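Local coordinates for amphiphysin (Drosophila melanogaster, PDB 1URU), which probably binds and senses curved membranes through its dimeric, coiled-coil BAR domain, in keeping with a part in endocytosis-related membrane traffic, at residues H111-Q116 with F212-V217; L142-G147 with E176-T181; D79-I84 with D93-Q98; P129-K134 with H190-A195; A51-L56 with N122-Q127. All coordinates share one frame; numbering follows the deposited sequence.

Contact 1 of 5, residues H111-Q116 with F212-V217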
# COMPACT_ATOMS: atom_id res chain seq x y z
N HIS A 111 13.41 0.05 -2.37
CA HIS A 111 14.70 0.65 -2.73
C HIS A 111 14.77 0.68 -4.24
O HIS A 111 14.98 1.74 -4.85
CB HIS A 111 15.88 -0.15 -2.09
CG HIS A 111 17.24 0.12 -2.67
ND1 HIS A 111 18.01 1.23 -2.33
CD2 HIS A 111 18.01 -0.60 -3.53
CE1 HIS A 111 19.17 1.18 -2.97
NE2 HIS A 111 19.19 0.09 -3.71
N LYS A 112 14.54 -0.48 -4.84
CA LYS A 112 14.59 -0.63 -6.28
C LYS A 112 13.59 0.32 -6.97
O LYS A 112 13.89 0.84 -8.04
CB LYS A 112 14.33 -2.08 -6.67
CG LYS A 112 15.39 -3.10 -6.24
CD LYS A 112 15.02 -4.47 -6.81
CE LYS A 112 15.93 -5.63 -6.37
NZ LYS A 112 15.11 -6.91 -6.13
N LEU A 113 12.43 0.58 -6.35
CA LEU A 113 11.42 1.46 -6.97
C LEU A 113 11.89 2.91 -6.93
O LEU A 113 11.90 3.59 -7.95
CB LEU A 113 10.04 1.34 -6.29
CG LEU A 113 9.19 0.08 -6.43
CD1 LEU A 113 7.93 0.26 -5.66
CD2 LEU A 113 8.86 -0.24 -7.85
N GLY A 114 12.29 3.39 -5.75
CA GLY A 114 12.71 4.77 -5.58
C GLY A 114 14.10 5.12 -6.07
O GLY A 114 14.49 6.30 -6.02
N ASP A 115 14.85 4.12 -6.53
CA ASP A 115 16.22 4.30 -6.97
C ASP A 115 16.39 3.85 -8.41
O ASP A 115 16.44 4.69 -9.31
CB ASP A 115 17.19 3.55 -6.04
CG ASP A 115 18.64 3.70 -6.47
OD1 ASP A 115 19.54 3.25 -5.72
OD2 ASP A 115 18.99 4.26 -7.52
N GLN A 116 16.47 2.54 -8.64
CA GLN A 116 16.66 2.00 -9.99
C GLN A 116 15.55 2.43 -10.98
O GLN A 116 15.86 2.80 -12.10
CB GLN A 116 16.78 0.47 -9.96
CG GLN A 116 18.18 -0.07 -9.65
CD GLN A 116 18.64 0.19 -8.21
OE1 GLN A 116 18.06 -0.33 -7.25
NE2 GLN A 116 19.67 1.01 -8.06
N PHE A 212 9.07 -3.87 -14.05
CA PHE A 212 8.32 -5.13 -14.07
C PHE A 212 9.07 -6.28 -13.44
O PHE A 212 8.46 -7.15 -12.86
CB PHE A 212 7.88 -5.45 -15.50
CG PHE A 212 6.79 -4.55 -16.00
CD1 PHE A 212 6.56 -4.42 -17.36
CD2 PHE A 212 5.99 -3.80 -15.11
CE1 PHE A 212 5.55 -3.59 -17.85
CE2 PHE A 212 4.99 -2.97 -15.59
CZ PHE A 212 4.77 -2.87 -16.97
N ALA A 213 10.39 -6.25 -13.55
CA ALA A 213 11.29 -7.21 -12.94
C ALA A 213 11.36 -7.04 -11.43
O ALA A 213 11.54 -8.01 -10.68
CB ALA A 213 12.68 -7.03 -13.54
N THR A 214 11.27 -5.79 -10.98
CA THR A 214 11.34 -5.47 -9.57
C THR A 214 10.10 -6.02 -8.92
O THR A 214 10.18 -6.66 -7.86
CB THR A 214 11.41 -3.94 -9.41
OG1 THR A 214 12.60 -3.45 -10.04
CG2 THR A 214 11.54 -3.51 -7.96
N GLU A 215 8.98 -5.77 -9.59
CA GLU A 215 7.68 -6.27 -9.18
C GLU A 215 7.70 -7.80 -9.17
O GLU A 215 7.33 -8.42 -8.19
CB GLU A 215 6.58 -5.77 -10.10
CG GLU A 215 6.38 -4.26 -10.10
CD GLU A 215 5.38 -3.77 -9.07
OE1 GLU A 215 5.12 -4.45 -8.07
OE2 GLU A 215 4.85 -2.66 -9.27
N GLN A 216 8.16 -8.40 -10.25
CA GLN A 216 8.17 -9.86 -10.38
C GLN A 216 8.92 -10.50 -9.23
O GLN A 216 8.41 -11.40 -8.58
CB GLN A 216 8.78 -10.27 -11.74
CG GLN A 216 9.69 -11.54 -11.75
CD GLN A 216 8.94 -12.81 -11.46
OE1 GLN A 216 7.87 -13.05 -12.01
NE2 GLN A 216 9.50 -13.64 -10.59
N VAL A 217 10.13 -10.02 -8.98
CA VAL A 217 10.99 -10.63 -7.98
C VAL A 217 10.34 -10.50 -6.61
O VAL A 217 10.23 -11.49 -5.90
CB VAL A 217 12.42 -10.02 -8.04
CG1 VAL A 217 13.12 -10.09 -6.69
CG2 VAL A 217 13.24 -10.72 -9.11
O HOH W 1 11.96 -6.31 -5.91
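T214 and K112 are joined through one water molecule, which donates to the backbone oxygen T214 O at 2.7 Å and accepts from K112 NZ at 3.2 Å. The bridge ties two helices of the BAR-domain coiled coil, 111-116 on helix 92-156 and 212-217 on helix 172-239. They run almost antiparallel, at 169°, with the axes of the segments 10.1 Å apart. No direct hydrogen bond joins the segments; most of the direct touching is between carbons. The side chains of K112 and T214 lie alongside each other, pointing opposite ways, with the methyl T214 CG2 3.4 Å from K112 CB and 3.8 Å from K112 CD, against the aliphatic stem of the lysine. The threonine torsion sorts its two branches: CG2 stands anti to the backbone N and is turned to the lysine, while OG1 sits beside that N (chi1 -62°) and is hydrogen-bonded to T210 O, one turn earlier in its own helix. The lysine is stretched out as far as CE and bends at its last torsion (142°). Its chain runs roughly at right angles to the side chain of V217, with K112 NZ 3.8 Å from V217 CG1. Solvent reaches this end of the contact, where V217 is exposed. L113 marks the buried end, packing also on F60, Y63, I64 and V67 of helix 35-84. The helix of T214 serves the dimer as well, since F212 packs on L229 of the second subunit. On the inner side the same threonine methyl, T214 CG2, meets L113 CD2 at 4.2 Å.

Contact 2 of 5, residues L142-G147 with E176-T181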
# COMPACT_ATOMS: atom_id res chain seq x y z
N LEU A 142 12.00 34.19 -33.75
CA LEU A 142 11.29 34.22 -35.02
C LEU A 142 10.44 35.50 -35.15
O LEU A 142 10.56 36.19 -36.15
CB LEU A 142 10.41 32.96 -35.21
CG LEU A 142 9.50 32.83 -36.45
CD1 LEU A 142 10.25 33.03 -37.73
CD2 LEU A 142 8.80 31.49 -36.51
N ILE A 143 9.61 35.84 -34.16
CA ILE A 143 8.82 37.09 -34.25
C ILE A 143 9.66 38.39 -34.15
O ILE A 143 9.16 39.47 -34.47
CB ILE A 143 7.67 37.15 -33.19
CG1 ILE A 143 8.24 37.56 -31.82
CG2 ILE A 143 6.82 35.85 -33.22
CD1 ILE A 143 7.32 37.34 -30.63
N ASP A 144 10.90 38.28 -33.69
CA ASP A 144 11.84 39.40 -33.67
C ASP A 144 12.41 39.59 -35.07
O ASP A 144 12.58 40.71 -35.54
CB ASP A 144 12.95 39.14 -32.64
CG ASP A 144 13.94 40.30 -32.49
OD1 ASP A 144 15.17 40.04 -32.54
OD2 ASP A 144 13.60 41.50 -32.30
N TYR A 145 12.68 38.47 -35.75
CA TYR A 145 13.29 38.44 -37.08
C TYR A 145 12.31 38.89 -38.14
O TYR A 145 12.67 39.69 -38.99
CB TYR A 145 13.85 37.04 -37.37
CG TYR A 145 14.10 36.65 -38.83
CD1 TYR A 145 14.63 37.55 -39.76
CD2 TYR A 145 13.86 35.34 -39.26
CE1 TYR A 145 14.87 37.15 -41.09
CE2 TYR A 145 14.10 34.93 -40.57
CZ TYR A 145 14.60 35.84 -41.49
OH TYR A 145 14.85 35.41 -42.78
N ASP A 146 11.08 38.36 -38.10
CA ASP A 146 10.00 38.81 -38.98
C ASP A 146 9.64 40.27 -38.62
O ASP A 146 9.27 41.05 -39.49
CB ASP A 146 8.74 37.90 -38.88
CG ASP A 146 8.77 36.72 -39.89
OD1 ASP A 146 9.29 36.87 -41.02
OD2 ASP A 146 8.26 35.59 -39.64
N GLY A 147 9.78 40.63 -37.35
CA GLY A 147 9.49 41.98 -36.89
C GLY A 147 10.50 43.00 -37.39
O GLY A 147 10.24 44.20 -37.30
N GLU A 176 20.54 40.61 -40.15
CA GLU A 176 21.31 39.39 -40.38
C GLU A 176 21.73 38.75 -39.08
O GLU A 176 22.18 37.62 -39.08
CB GLU A 176 22.56 39.66 -41.22
CG GLU A 176 22.31 40.29 -42.59
CD GLU A 176 21.42 39.44 -43.50
OE1 GLU A 176 21.34 38.20 -43.29
OE2 GLU A 176 20.80 40.04 -44.41
N GLU A 177 21.64 39.48 -37.97
CA GLU A 177 21.86 38.87 -36.68
C GLU A 177 20.66 38.03 -36.29
O GLU A 177 20.80 36.90 -35.88
CB GLU A 177 22.11 39.91 -35.59
CG GLU A 177 23.30 40.84 -35.82
CD GLU A 177 24.64 40.12 -35.94
OE1 GLU A 177 24.74 38.88 -35.68
OE2 GLU A 177 25.62 40.84 -36.28
N ALA A 178 19.46 38.61 -36.42
CA ALA A 178 18.25 37.91 -36.00
C ALA A 178 17.99 36.66 -36.86
O ALA A 178 17.36 35.71 -36.41
CB ALA A 178 17.05 38.86 -36.04
N ARG A 179 18.49 36.68 -38.09
CA ARG A 179 18.31 35.58 -39.02
C ARG A 179 19.41 34.53 -38.87
O ARG A 179 19.13 33.36 -38.97
CB ARG A 179 18.25 36.11 -40.45
CG ARG A 179 18.24 35.05 -41.54
CD ARG A 179 19.41 35.16 -42.52
NE ARG A 179 19.40 36.46 -43.21
CZ ARG A 179 18.54 36.79 -44.20
NH1 ARG A 179 17.61 35.92 -44.62
NH2 ARG A 179 18.60 37.99 -44.75
N ARG A 180 20.65 34.94 -38.63
CA ARG A 180 21.70 33.97 -38.30
C ARG A 180 21.30 33.25 -37.01
O ARG A 180 21.36 32.03 -36.91
CB ARG A 180 23.06 34.67 -38.14
CG ARG A 180 24.28 33.75 -37.77
CD ARG A 180 25.19 33.35 -38.97
NE ARG A 180 25.84 32.02 -38.86
CZ ARG A 180 26.53 31.41 -39.85
NH1 ARG A 180 26.67 32.00 -41.04
NH2 ARG A 180 27.08 30.22 -39.65
N THR A 181 20.85 34.03 -36.03
CA THR A 181 20.52 33.55 -34.69
C THR A 181 19.28 32.63 -34.70
O THR A 181 19.22 31.64 -33.98
CB THR A 181 20.36 34.78 -33.71
OG1 THR A 181 20.75 34.41 -32.39
CG2 THR A 181 18.91 35.24 -33.55
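The ring of Y145 carries the side chain of R179 over one face, a CH-pi contact with R179 CB 3.9 Å from the ring centroid and 23° off the ring normal. It joins two antiparallel helices of the BAR-domain coiled coil, 92-156 and 172-239, near the loop that links them and away from the dimer interface. CB is displaced toward the rim of the ring, and R179 CG continues over the phenol end, 3.6 Å from Y145 OH. The guanidinium is not stacked on the ring: the two planes are 59° apart, and R179 NH1, though near the hydroxyl, makes no hydrogen bond to it. At the root of the tyrosine, Y145 CB touches A178 CB at 3.9 Å, the small alanine letting the axes come within 8.9 Å.

The second shell is E176, one turn before R179. The arginine leaves its helix with CG anti to the backbone N (chi1 173°), then bends at the next two torsions and grips the carboxylate side-on, R179 NE to E176 OE1 at 2.6 Å. With an alanine here, CB could still cover the ring, but E176 would probably lose its charged mate and the phenol end of Y145 its CG cover. The second arm of the grip runs nearly in the guanidinium plane, from R179 NH2 to the syn side of E176 OE2, at 3.0 Å.

Contact 3 of 5, residues D79-I84 with D93-Q98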
# COMPACT_ATOMS: atom_id res chain seq x y z
N ASP A 79 4.41 -7.92 13.21
CA ASP A 79 4.95 -7.79 14.55
C ASP A 79 3.89 -8.22 15.52
O ASP A 79 4.20 -8.68 16.60
CB ASP A 79 5.34 -6.33 14.85
CG ASP A 79 6.64 -5.89 14.20
OD1 ASP A 79 7.31 -6.71 13.52
OD2 ASP A 79 7.06 -4.72 14.32
N SER A 80 2.63 -8.02 15.14
CA SER A 80 1.49 -8.50 15.92
C SER A 80 1.30 -9.99 15.85
O SER A 80 1.03 -10.61 16.86
CB SER A 80 0.20 -7.89 15.43
OG SER A 80 -0.08 -6.78 16.21
N VAL A 81 1.38 -10.54 14.64
CA VAL A 81 1.19 -11.96 14.45
C VAL A 81 2.28 -12.66 15.26
O VAL A 81 2.02 -13.66 15.92
CB VAL A 81 1.32 -12.39 12.99
CG1 VAL A 81 1.32 -13.89 12.89
CG2 VAL A 81 0.19 -11.81 12.14
N CYS A 82 3.50 -12.10 15.21
CA CYS A 82 4.62 -12.66 15.94
C CYS A 82 4.37 -12.55 17.45
O CYS A 82 4.65 -13.49 18.17
CB CYS A 82 5.94 -11.99 15.53
SG CYS A 82 6.58 -12.52 13.90
N GLU A 83 3.78 -11.45 17.91
CA GLU A 83 3.46 -11.27 19.35
C GLU A 83 2.42 -12.27 19.90
O GLU A 83 2.60 -12.83 20.99
CB GLU A 83 2.98 -9.83 19.62
CG GLU A 83 2.74 -9.49 21.10
CD GLU A 83 1.25 -9.56 21.54
OE1 GLU A 83 0.78 -10.67 21.93
OE2 GLU A 83 0.54 -8.52 21.50
N ILE A 84 1.32 -12.46 19.16
CA ILE A 84 0.18 -13.25 19.60
C ILE A 84 0.39 -14.76 19.41
O ILE A 84 -0.35 -15.57 19.95
CB ILE A 84 -1.09 -12.78 18.83
CG1 ILE A 84 -2.35 -13.35 19.47
CG2 ILE A 84 -1.02 -13.17 17.34
CD1 ILE A 84 -3.59 -12.57 19.15
N ASP A 93 9.73 -20.06 16.03
CA ASP A 93 11.00 -19.43 15.65
C ASP A 93 11.02 -19.30 14.13
O ASP A 93 11.53 -18.31 13.58
CB ASP A 93 12.21 -20.24 16.12
CG ASP A 93 12.28 -20.40 17.63
OD1 ASP A 93 12.11 -19.42 18.39
OD2 ASP A 93 12.53 -21.51 18.14
N ALA A 94 10.47 -20.32 13.47
CA ALA A 94 10.24 -20.32 12.03
C ALA A 94 9.39 -19.13 11.59
O ALA A 94 9.59 -18.62 10.51
CB ALA A 94 9.59 -21.61 11.58
N LEU A 95 8.45 -18.70 12.43
CA LEU A 95 7.57 -17.58 12.12
C LEU A 95 8.34 -16.30 12.21
O LEU A 95 8.30 -15.48 11.28
CB LEU A 95 6.40 -17.52 13.09
CG LEU A 95 5.41 -16.37 12.94
CD1 LEU A 95 4.41 -16.73 11.89
CD2 LEU A 95 4.73 -16.09 14.24
N GLN A 96 9.06 -16.11 13.32
CA GLN A 96 9.93 -14.96 13.47
C GLN A 96 10.78 -14.84 12.23
O GLN A 96 10.91 -13.75 11.69
CB GLN A 96 10.85 -15.11 14.66
CG GLN A 96 10.18 -15.17 16.01
CD GLN A 96 9.49 -13.88 16.40
OE1 GLN A 96 10.03 -12.79 16.18
NE2 GLN A 96 8.30 -13.99 16.98
N ALA A 97 11.31 -15.97 11.77
CA ALA A 97 12.31 -15.99 10.71
C ALA A 97 11.75 -15.59 9.36
O ALA A 97 12.33 -14.76 8.64
CB ALA A 97 12.93 -17.38 10.62
N GLN A 98 10.61 -16.17 9.03
CA GLN A 98 10.00 -15.98 7.73
C GLN A 98 9.39 -14.58 7.64
O GLN A 98 9.21 -14.03 6.56
CB GLN A 98 8.96 -17.06 7.50
CG GLN A 98 8.90 -17.54 6.08
CD GLN A 98 9.98 -18.51 5.72
OE1 GLN A 98 10.39 -19.32 6.53
NE2 GLN A 98 10.43 -18.46 4.47
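V81 meets L95 by the tip of one branch, V81 CG1 standing 4.3 Å from the methyl L95 CD2, which also lies 4.0 Å from the backbone oxygen V81 O. One residue on, the CB of C82 is directed toward the facing helix, and this residue takes the largest share of the contact. The same leucine methyl rests against its backbone, L95 CD2 to C82 CA 3.8 Å, and against its sulfur, L95 CD2 to C82 SG 4.0 Å. The thiol sits beside the cysteine's own backbone N (chi1 -75°), within touching distance of both L95 and Q96. The amide of Q96 also meets C82: its chain bends at chi2 (-66°) and brings Q96 NE2 to 3.4 Å from C82 CB, with no hydrogen bond between the segments.

This is an antiparallel helical hairpin, with segment axes 10.0 Å apart and 171° between their directions, closed by the short turn between helix 35-84 and helix 92-156. Helix 172-239 completes the three-helix bundle, its L229 packing on L95. The second subunit also packs on 79-84: its L208 lies on V81, its L204 on I84, and its R55 forms a salt bridge with E83.

Contact 4 of 5, residues P129-K134 with H190-A195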
# COMPACT_ATOMS: atom_id res chain seq x y z
N PRO A 129 11.41 20.29 -19.69
CA PRO A 129 11.38 21.74 -19.41
C PRO A 129 12.49 22.58 -20.06
O PRO A 129 12.22 23.70 -20.44
CB PRO A 129 11.42 21.82 -17.87
CG PRO A 129 11.83 20.51 -17.42
CD PRO A 129 11.34 19.51 -18.44
N GLU A 130 13.70 22.03 -20.21
CA GLU A 130 14.83 22.76 -20.83
C GLU A 130 14.73 22.81 -22.38
O GLU A 130 15.26 23.70 -23.04
CB GLU A 130 16.15 22.11 -20.36
CG GLU A 130 17.46 22.82 -20.74
CD GLU A 130 18.69 22.06 -20.22
OE1 GLU A 130 18.89 20.86 -20.58
OE2 GLU A 130 19.47 22.65 -19.41
N MSE A 131 14.03 21.82 -22.93
CA MSE A 131 13.68 21.74 -24.34
C MSE A 131 12.58 22.71 -24.62
O MSE A 131 12.62 23.40 -25.61
CB MSE A 131 13.20 20.32 -24.67
CG MSE A 131 13.01 20.02 -26.16
SE MSE A 131 14.62 20.42 -27.42
CE MSE A 131 15.68 18.96 -27.03
N LYS A 132 11.58 22.79 -23.74
CA LYS A 132 10.48 23.76 -23.89
C LYS A 132 11.07 25.17 -23.85
O LYS A 132 10.70 26.03 -24.63
CB LYS A 132 9.43 23.55 -22.77
CG LYS A 132 8.19 24.42 -22.83
CD LYS A 132 7.08 23.90 -21.90
CE LYS A 132 5.70 24.56 -22.18
NZ LYS A 132 4.66 24.22 -21.16
N LYS A 133 12.02 25.40 -22.96
CA LYS A 133 12.69 26.69 -22.90
C LYS A 133 13.38 27.02 -24.22
O LYS A 133 13.30 28.16 -24.70
CB LYS A 133 13.71 26.70 -21.76
CG LYS A 133 14.06 28.11 -21.30
CD LYS A 133 14.94 28.13 -20.03
CE LYS A 133 15.74 29.46 -19.93
NZ LYS A 133 16.17 29.77 -18.53
N LYS A 134 14.03 26.02 -24.83
CA LYS A 134 14.66 26.23 -26.12
C LYS A 134 13.65 26.50 -27.22
O LYS A 134 13.91 27.30 -28.11
CB LYS A 134 15.51 25.04 -26.50
CG LYS A 134 16.49 25.34 -27.59
CD LYS A 134 17.39 24.15 -27.81
CE LYS A 134 18.40 24.38 -28.90
NZ LYS A 134 19.62 23.56 -28.63
N HIS A 190 14.85 21.25 -35.40
CA HIS A 190 14.33 20.35 -36.42
C HIS A 190 14.95 18.96 -36.33
O HIS A 190 14.32 18.00 -36.73
CB HIS A 190 14.51 20.96 -37.81
CG HIS A 190 13.30 21.67 -38.29
ND1 HIS A 190 12.14 21.00 -38.63
CD2 HIS A 190 13.03 22.99 -38.45
CE1 HIS A 190 11.23 21.89 -38.99
NE2 HIS A 190 11.74 23.10 -38.88
N ASP A 191 16.16 18.88 -35.81
CA ASP A 191 16.83 17.61 -35.49
C ASP A 191 16.60 17.17 -34.05
O ASP A 191 16.36 15.99 -33.78
CB ASP A 191 18.34 17.73 -35.68
CG ASP A 191 18.77 17.94 -37.14
OD1 ASP A 191 17.98 17.71 -38.10
OD2 ASP A 191 19.91 18.36 -37.41
N GLU A 192 16.67 18.11 -33.11
CA GLU A 192 16.69 17.73 -31.71
C GLU A 192 15.33 17.19 -31.24
O GLU A 192 15.28 16.24 -30.47
CB GLU A 192 17.16 18.89 -30.81
CG GLU A 192 18.68 18.99 -30.70
CD GLU A 192 19.14 20.26 -30.00
OE1 GLU A 192 18.50 20.68 -29.00
OE2 GLU A 192 20.14 20.85 -30.44
N LEU A 193 14.25 17.81 -31.70
CA LEU A 193 12.91 17.43 -31.28
C LEU A 193 12.53 16.02 -31.66
O LEU A 193 12.15 15.26 -30.80
CB LEU A 193 11.87 18.43 -31.80
CG LEU A 193 11.89 19.80 -31.12
CD1 LEU A 193 11.15 20.83 -31.95
CD2 LEU A 193 11.31 19.72 -29.69
N PRO A 194 12.57 15.65 -32.94
CA PRO A 194 12.29 14.26 -33.34
C PRO A 194 13.24 13.23 -32.74
O PRO A 194 12.84 12.12 -32.48
CB PRO A 194 12.45 14.28 -34.87
CG PRO A 194 13.18 15.50 -35.17
CD PRO A 194 12.83 16.50 -34.12
N ALA A 195 14.50 13.60 -32.59
CA ALA A 195 15.49 12.79 -31.91
C ALA A 195 14.99 12.41 -30.53
O ALA A 195 15.06 11.25 -30.17
CB ALA A 195 16.83 13.56 -31.81
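K134 NZ donates to E192 OE1 at 3.1 Å, using the syn lone pair of that oxygen, and makes a weak second bond to E192 OE2 at 3.3 Å. The same ammonium forms a salt bridge with E188, one turn before E192 on helix 172-239, so two carboxylates are served by a single lysine. K134 starts with CG anti to its backbone N (chi1 -163°) and stays extended to the end, a straight arm that spans the wide gap between helices 92-156 and 172-239 of the BAR-domain coiled coil. It meets the extended side chain of E192 at about a right angle. The segment axes lie 11.8 Å apart and run antiparallel at 152°. Each helix is kinked at a proline, P129 and P194, whose nitrogen has no hydrogen to give to the turn before.

Selenomethionine M131 fills the space between the segments beside this polar cluster. Its CG lies 3.9 Å from L193 CD2 and its SE 4.1 Å from the same methyl. Bends at chi2 and chi3 then swing the terminal methyl toward the glutamate, M131 CE to E192 OE1 3.8 Å. M131 also packs on F46 of helix 35-84. A methionine in the place of K134 could keep some apolar cover, but E188 and E192 would probably be left as two carboxylates a turn apart without the shared positive charge. With both carboxylates at its NZ, the lysine is likely to stay protonated, a charged group set beside the apolar touch of M131 and L193.

Contact 5 of 5, residues A51-L56 with N122-Q127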
# COMPACT_ATOMS: atom_id res chain seq x y z
N ALA A 51 3.66 15.61 -21.57
CA ALA A 51 2.46 15.41 -20.75
C ALA A 51 2.39 13.97 -20.25
O ALA A 51 1.91 13.73 -19.15
CB ALA A 51 1.18 15.76 -21.56
N SER A 52 2.87 13.04 -21.08
CA SER A 52 2.85 11.60 -20.76
C SER A 52 3.93 11.22 -19.74
O SER A 52 3.70 10.36 -18.90
CB SER A 52 3.02 10.74 -22.03
OG SER A 52 1.93 10.88 -22.94
N ALA A 53 5.09 11.86 -19.80
CA ALA A 53 6.16 11.59 -18.84
C ALA A 53 5.89 12.22 -17.47
O ALA A 53 6.24 11.65 -16.45
CB ALA A 53 7.51 12.06 -19.39
N ASN A 54 5.26 13.41 -17.46
CA ASN A 54 4.87 14.10 -16.23
C ASN A 54 3.80 13.31 -15.47
O ASN A 54 3.84 13.18 -14.22
CB ASN A 54 4.36 15.50 -16.54
CG ASN A 54 5.49 16.49 -16.88
OD1 ASN A 54 5.24 17.62 -17.24
ND2 ASN A 54 6.73 16.05 -16.74
N ARG A 55 2.87 12.75 -16.24
CA ARG A 55 1.85 11.89 -15.69
C ARG A 55 2.46 10.58 -15.14
O ARG A 55 2.04 10.09 -14.09
CB ARG A 55 0.79 11.59 -16.76
CG ARG A 55 -0.19 10.52 -16.40
CD ARG A 55 -1.17 10.18 -17.51
NE ARG A 55 -2.22 9.28 -17.03
CZ ARG A 55 -3.21 8.78 -17.77
NH1 ARG A 55 -3.32 9.08 -19.06
NH2 ARG A 55 -4.09 7.96 -17.21
N LEU A 56 3.45 10.02 -15.83
CA LEU A 56 4.02 8.76 -15.37
C LEU A 56 4.78 8.98 -14.06
O LEU A 56 4.68 8.18 -13.14
CB LEU A 56 4.96 8.17 -16.41
CG LEU A 56 5.44 6.75 -16.14
CD1 LEU A 56 4.27 5.80 -16.14
CD2 LEU A 56 6.49 6.34 -17.19
N ASN A 122 12.88 10.41 -13.46
CA ASN A 122 13.03 11.82 -13.08
C ASN A 122 14.01 12.50 -14.02
O ASN A 122 13.84 13.68 -14.31
CB ASN A 122 13.51 11.97 -11.62
CG ASN A 122 12.42 11.65 -10.58
OD1 ASN A 122 11.23 11.74 -10.84
ND2 ASN A 122 12.86 11.29 -9.40
N THR A 123 15.01 11.76 -14.50
CA THR A 123 16.01 12.28 -15.43
C THR A 123 15.46 12.49 -16.86
O THR A 123 15.73 13.50 -17.50
CB THR A 123 17.22 11.34 -15.46
OG1 THR A 123 17.95 11.46 -14.24
CG2 THR A 123 18.23 11.76 -16.49
N TYR A 124 14.70 11.52 -17.33
CA TYR A 124 14.08 11.58 -18.63
C TYR A 124 13.02 12.64 -18.62
O TYR A 124 12.86 13.40 -19.58
CB TYR A 124 13.47 10.21 -18.97
CG TYR A 124 12.51 10.18 -20.13
CD1 TYR A 124 12.96 10.13 -21.46
CD2 TYR A 124 11.14 10.16 -19.90
CE1 TYR A 124 12.05 10.08 -22.53
CE2 TYR A 124 10.23 10.11 -20.94
CZ TYR A 124 10.67 10.06 -22.25
OH TYR A 124 9.72 9.97 -23.25
N THR A 125 12.30 12.72 -17.52
CA THR A 125 11.25 13.71 -17.37
C THR A 125 11.78 15.15 -17.31
O THR A 125 11.08 16.07 -17.74
CB THR A 125 10.43 13.40 -16.12
OG1 THR A 125 9.76 12.15 -16.31
CG2 THR A 125 9.30 14.37 -15.98
N GLY A 126 13.00 15.31 -16.78
CA GLY A 126 13.58 16.62 -16.52
C GLY A 126 14.18 17.27 -17.76
O GLY A 126 14.42 18.48 -17.78
N GLN A 127 14.40 16.48 -18.80
CA GLN A 127 14.95 17.05 -20.02
C GLN A 127 13.91 17.81 -20.81
O GLN A 127 14.28 18.63 -21.65
CB GLN A 127 15.65 15.99 -20.87
CG GLN A 127 14.76 14.98 -21.52
CD GLN A 127 15.47 13.68 -21.84
OE1 GLN A 127 16.69 13.62 -21.85
NE2 GLN A 127 14.70 12.64 -22.09
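A buried, close helix-to-helix contact lies here near the centre of the BAR-domain chain, with A53 of helix 35-84 set against T125 and Y124 of helix 92-156. Small residues make the closeness possible: the CA atoms of A53 and T125 are 5.7 Å apart, and the segment axes approach to 9.4 Å at an antiparallel angle of 145°. A53 CB points across and touches two side chains, 3.7 Å from Y124 CE2 and 3.8 Å from T125 OG1. It reaches the tyrosine ring obliquely, from the CE2 side.

No hydrogen bond passes between the touching residues. T125 OG1 is 3.6 Å from A53 O, but the hydroxyl is already bonded to L121 O, one turn back in its own helix. With OG1 beside the backbone N (chi1 -65°), the methyl CG2 is the branch left to face N54, and N54 ND2 approaches it at 3.2 Å. The tyrosine leaves its helix with CG anti to the backbone N (chi1 166°), which carries the ring along the flank of A53 instead of over T125. A53 and T125 thus meet close to the backbones, while Y124 and N54 add the longer side chains of the contact.

The far end of Y124 is anchored by a hydrogen bond from Q49 NE2 to its OH, and its ring, stacked with F203 of helix 172-239, probably has its plane restrained there, so that Y124 ties all three helices of the subunit together. Segment 51-56 also meets the second subunit: R55 forms a salt bridge and S52 a hydrogen bond with its E83, and L56 packs on its S80.

Two helix pairs account for all five contacts: helix 92-156 meets helix 172-239 in contacts 1, 2 and 4, and helix 35-84 in contacts 3 and 5. The latter two are buried and mostly small or apolar, with amide groups at the edge. Contacts 1, 2 and 4 are partly open and add polar links: a water bridge, an arginine held within its own helix, and a lysine salt bridge. Only contact 4 has a direct hydrogen bond across its segments. Contacts 2 and 3 lie on opposite sides of the chain's centre, about 73 Å apart between centres. Contacts 1, 3 and 5 also touch the second subunit, whereas 2 and 4 do not.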